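Local coordinates for protein 7,8-dihydro-6-hydroxymethylpterin pyrophosphokinase-dihydropteroate synthase (Plasmodium falciparum, PDB 6JWS) that probably makes dihydropteroate for folate synthesis, with one domain passing pyrophosphate from ATP to hydroxymethyldihydropterin and another joining the pterin to 4-aminobenzoate, at residues B[17-22]-B[111-116]; B[175-180]-B[217-222]. The protein carries 1 engineered substitution. One frame throughout, in Å; residues are numbered along the deposited sequence.

Contact 1 of 2, residues B[17-22]-B[111-116]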
# COMPACT_ATOMS: atom_id res chain seq x y z
N ILE B 17 16.75 15.33 41.70
CA ILE B 17 16.07 14.82 40.52
C ILE B 17 14.76 14.12 40.91
O ILE B 17 14.78 13.06 41.52
CB ILE B 17 16.98 13.87 39.70
CG1 ILE B 17 18.36 14.46 39.43
CG2 ILE B 17 16.27 13.47 38.41
CD1 ILE B 17 18.33 15.66 38.50
N ALA B 18 13.64 14.67 40.45
CA ALA B 18 12.33 14.04 40.59
C ALA B 18 11.75 13.69 39.22
O ALA B 18 11.96 14.43 38.25
CB ALA B 18 11.38 14.99 41.29
N VAL B 19 10.97 12.61 39.18
CA VAL B 19 10.22 12.18 38.01
C VAL B 19 8.74 12.24 38.36
O VAL B 19 8.33 11.69 39.37
CB VAL B 19 10.67 10.78 37.56
CG1 VAL B 19 10.05 10.35 36.25
CG2 VAL B 19 12.19 10.68 37.48
N LEU B 20 7.96 12.95 37.53
CA LEU B 20 6.54 13.17 37.78
C LEU B 20 5.68 12.53 36.70
O LEU B 20 6.10 12.38 35.55
CB LEU B 20 6.25 14.68 37.85
CG LEU B 20 7.08 15.52 38.82
CD1 LEU B 20 6.55 16.94 38.82
CD2 LEU B 20 7.05 14.94 40.23
N ASN B 21 4.44 12.20 37.10
CA ASN B 21 3.34 11.86 36.21
C ASN B 21 2.28 12.96 36.27
O ASN B 21 1.91 13.41 37.36
CB ASN B 21 2.75 10.48 36.53
CG ASN B 21 1.85 10.00 35.41
OD1 ASN B 21 2.32 9.49 34.40
ND2 ASN B 21 0.55 10.19 35.54
N LEU B 22 1.80 13.40 35.10
CA LEU B 22 0.75 14.39 34.96
C LEU B 22 -0.39 13.74 34.18
O LEU B 22 -0.19 13.30 33.06
CB LEU B 22 1.28 15.59 34.15
CG LEU B 22 2.19 16.61 34.84
CD1 LEU B 22 3.33 15.97 35.61
CD2 LEU B 22 2.75 17.58 33.81
N GLU B 111 22.69 12.94 35.15
CA GLU B 111 23.60 11.87 34.77
C GLU B 111 23.76 10.92 35.96
O GLU B 111 23.71 9.70 35.81
CB GLU B 111 24.91 12.49 34.26
CG GLU B 111 26.16 11.63 34.48
CD GLU B 111 27.35 12.29 35.18
OE1 GLU B 111 27.33 12.43 36.43
OE2 GLU B 111 28.33 12.65 34.47
N THR B 112 23.91 11.52 37.14
CA THR B 112 24.12 10.82 38.40
C THR B 112 22.89 9.97 38.71
O THR B 112 23.01 8.80 39.04
CB THR B 112 24.49 11.83 39.49
OG1 THR B 112 25.82 12.24 39.20
CG2 THR B 112 24.42 11.26 40.90
N PHE B 113 21.71 10.58 38.59
CA PHE B 113 20.46 9.89 38.84
C PHE B 113 20.31 8.68 37.92
O PHE B 113 19.94 7.61 38.40
CB PHE B 113 19.28 10.87 38.82
CG PHE B 113 17.94 10.20 38.60
CD1 PHE B 113 17.16 9.80 39.68
CD2 PHE B 113 17.46 9.98 37.32
CE1 PHE B 113 15.93 9.20 39.47
CE2 PHE B 113 16.23 9.36 37.11
CZ PHE B 113 15.46 8.98 38.19
N LEU B 114 20.66 8.82 36.62
CA LEU B 114 20.48 7.77 35.62
C LEU B 114 21.39 6.57 35.87
O LEU B 114 20.97 5.43 35.70
CB LEU B 114 20.71 8.32 34.21
CG LEU B 114 19.63 9.26 33.67
CD1 LEU B 114 20.03 9.78 32.29
CD2 LEU B 114 18.27 8.57 33.61
N LYS B 115 22.66 6.82 36.20
CA LYS B 115 23.48 5.76 36.78
C LYS B 115 22.94 5.60 38.20
O LYS B 115 21.87 6.10 38.51
CB LYS B 115 24.96 6.14 36.76
CG LYS B 115 25.54 6.60 35.42
CD LYS B 115 27.04 6.90 35.53
CE LYS B 115 27.74 7.20 34.22
NZ LYS B 115 28.32 8.57 34.21
N ASN B 116 23.66 4.93 39.10
CA ASN B 116 23.19 5.09 40.47
C ASN B 116 24.29 5.69 41.33
O ASN B 116 24.68 5.11 42.33
CB ASN B 116 22.47 3.85 41.00
CG ASN B 116 20.98 3.88 40.70
OD1 ASN B 116 20.21 4.54 41.39
ND2 ASN B 116 20.57 3.15 39.67
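I17 and V19 reach from one face of strand 16-24 to F113, an aromatic residue in the last turn of helix 108-114, which packs against the antiparallel sheet of the alpha/beta HPPK domain. The chains come nearest at I17 and F113, whose CA atoms are 6.8 Å apart.

The main interaction is a CH-pi contact. The CG2 methyl of I17 sits over one face of the F113 ring, 3.9 Å from the centroid and 20° off the ring normal. It is displaced toward the rim, and its nearest ring atom is CG of F113 at 3.7 Å. F113 carries CG anti to its backbone N (chi1 160°), which sends the ring out from the helix and along the strand, with its far end approaching V19.

The remaining contacts are aliphatic. CG1 of I17 lies 3.8 Å from CB of F113, so I17 touches both CB and the ring. The side chains of V19 and F113 cross at about a right angle, the valine meeting the ring obliquely.

The hydrogen bonds nearby lie within the helix or run from the strand to its neighbours. The strand is paired through its backbone on both sides, with A18 and L20 bonded to strand 163-172 and V19 to strand 208-214. On the helix side K115 N donates to E111 O, and the F113 ring also stacks with Y340. All three residues that touch are buried, and at the far end of the ring CG2 of V19 lies 3.8 Å from CZ of F113.

Contact 2 of 2, residues B[175-180]-B[217-222]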
# COMPACT_ATOMS: atom_id res chain seq x y z
N ASN B 175 13.67 20.21 48.84
CA ASN B 175 14.60 19.41 49.63
C ASN B 175 14.21 17.93 49.68
O ASN B 175 15.08 17.09 49.87
CB ASN B 175 14.78 19.95 51.05
CG ASN B 175 15.48 21.29 51.09
OD1 ASN B 175 16.43 21.54 50.35
ND2 ASN B 175 15.02 22.16 51.97
N ASP B 176 12.91 17.63 49.54
CA ASP B 176 12.44 16.27 49.76
C ASP B 176 11.11 16.04 49.05
O ASP B 176 10.40 16.99 48.73
CB ASP B 176 12.26 16.00 51.26
CG ASP B 176 11.16 16.86 51.85
OD1 ASP B 176 11.45 18.04 52.17
OD2 ASP B 176 10.00 16.38 51.92
N PRO B 177 10.73 14.75 48.82
CA PRO B 177 9.46 14.42 48.17
C PRO B 177 8.22 14.85 48.94
O PRO B 177 7.16 15.09 48.34
CB PRO B 177 9.50 12.89 47.96
CG PRO B 177 10.61 12.39 48.88
CD PRO B 177 11.55 13.55 49.09
N LEU B 178 8.34 14.96 50.27
CA LEU B 178 7.18 15.40 51.04
C LEU B 178 6.96 16.88 50.80
O LEU B 178 5.84 17.30 50.53
CB LEU B 178 7.29 15.03 52.52
CG LEU B 178 6.04 15.32 53.35
CD1 LEU B 178 4.77 14.95 52.59
CD2 LEU B 178 6.08 14.61 54.69
N SER B 179 8.03 17.68 50.85
CA SER B 179 7.89 19.09 50.51
C SER B 179 7.42 19.23 49.06
O SER B 179 6.54 20.05 48.77
CB SER B 179 9.14 19.90 50.76
OG SER B 179 9.87 19.41 51.88
N MET B 180 7.97 18.41 48.17
CA MET B 180 7.58 18.50 46.77
C MET B 180 6.09 18.21 46.61
O MET B 180 5.38 18.94 45.90
CB MET B 180 8.38 17.58 45.86
CG MET B 180 7.92 17.67 44.41
SD MET B 180 9.24 17.28 43.26
CE MET B 180 9.22 15.50 43.38
N PHE B 217 15.77 7.32 46.36
CA PHE B 217 15.14 7.08 47.65
C PHE B 217 14.10 5.96 47.55
O PHE B 217 13.40 5.82 46.54
CB PHE B 217 14.44 8.33 48.19
CG PHE B 217 15.32 9.53 48.45
CD1 PHE B 217 16.70 9.43 48.46
CD2 PHE B 217 14.75 10.77 48.72
CE1 PHE B 217 17.50 10.54 48.68
CE2 PHE B 217 15.55 11.88 48.95
CZ PHE B 217 16.92 11.77 48.92
N THR B 218 13.97 5.20 48.65
CA THR B 218 12.90 4.25 48.85
C THR B 218 12.17 4.62 50.14
O THR B 218 12.70 4.42 51.23
CB THR B 218 13.47 2.83 48.99
OG1 THR B 218 14.38 2.55 47.92
CG2 THR B 218 12.39 1.76 49.04
N ILE B 219 10.95 5.15 50.00
CA ILE B 219 10.20 5.72 51.10
C ILE B 219 8.78 5.16 51.09
O ILE B 219 8.18 5.03 50.02
CB ILE B 219 10.19 7.26 50.98
CG1 ILE B 219 11.56 7.85 51.32
CG2 ILE B 219 9.07 7.89 51.80
CD1 ILE B 219 11.87 9.13 50.59
N PHE B 220 8.26 4.84 52.29
CA PHE B 220 6.83 4.63 52.50
C PHE B 220 6.46 5.17 53.88
O PHE B 220 6.85 4.60 54.89
CB PHE B 220 6.43 3.16 52.31
CG PHE B 220 4.97 2.95 51.98
CD1 PHE B 220 4.00 2.95 52.97
CD2 PHE B 220 4.55 2.78 50.66
CE1 PHE B 220 2.65 2.78 52.66
CE2 PHE B 220 3.21 2.61 50.35
CZ PHE B 220 2.26 2.61 51.35
N MET B 221 5.69 6.27 53.90
CA MET B 221 5.32 6.93 55.14
C MET B 221 3.81 6.78 55.32
O MET B 221 3.05 7.36 54.55
CB MET B 221 5.69 8.42 55.10
CG MET B 221 7.17 8.68 55.32
SD MET B 221 7.65 10.44 55.23
CE MET B 221 6.50 11.19 56.38
N LYS B 222 3.41 6.03 56.36
CA LYS B 222 2.12 5.36 56.40
C LYS B 222 0.99 6.30 56.82
O LYS B 222 -0.13 6.18 56.33
CB LYS B 222 2.17 4.10 57.27
CG LYS B 222 2.55 2.82 56.53
CD LYS B 222 2.64 1.59 57.42
CE LYS B 222 3.88 1.59 58.30
NZ LYS B 222 4.15 0.25 58.87
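The first turn of helix 177-190 faces the short strand 219-221 without backbone pairing: the CA atoms of P177 and I219 are 9.2 Å apart and those of L178 and M221 9.6 Å, so side chains span the interval. P177 meets two residues. Its CG lies 3.9 Å from CD1 of I219, the end of an isoleucine chain that crosses the proline ring obliquely. Its CD comes to the edge of the F217 ring, near the ring plane, with CD2 of F217 at a looser 4.3 Å.

In the HPPK domain strand 219-221 pairs antiparallel with strand 316-318 through I219 with I318 and M221 with L316. Both strands of that two-stranded sheet meet the helix start, since L316 touches P177 and L178 while I318 touches P177. The F220 ring meets that of F315.

At the next residue of the helix, L178 meets M221. A chi1 of -173° swings the L178 branch away from its own N, and its CD2 touches CE of M221 at 3.8 Å, the two side chains crossing at about a right angle. M221 runs straight about CB-CG (chi2 178°) and bends at the last torsion (chi3 52°), bringing the terminal methyl round to the leucine.

D176 is the N-cap of the helix. S179 N donates to D176 OD2 over 2.6 Å, though the exact placing of the carboxylate is doubtful. The bond ties the residue before the helix to its first turn, and M180 N to D176 O adds a backbone bond of 2.9 Å.

In the fold
Contact 1 and contact 2 lie in the HPPK half of the chain, their centres 14 Å apart, and follow one another in sequence. M180, from the helix of contact 2, joins them: its CE packs 3.9 Å from CD2 of L20 on the strand of contact 1. Both contacts lie near the ATP site. The bound ATP is about 10 Å from the side chain of V19 and about 7 Å from that of P177. I211, one of its pocket residues, is about 7 Å from V19 and about 4 Å from P177, side chain to side chain. I313 lies similarly close to L178, at about 4 Å.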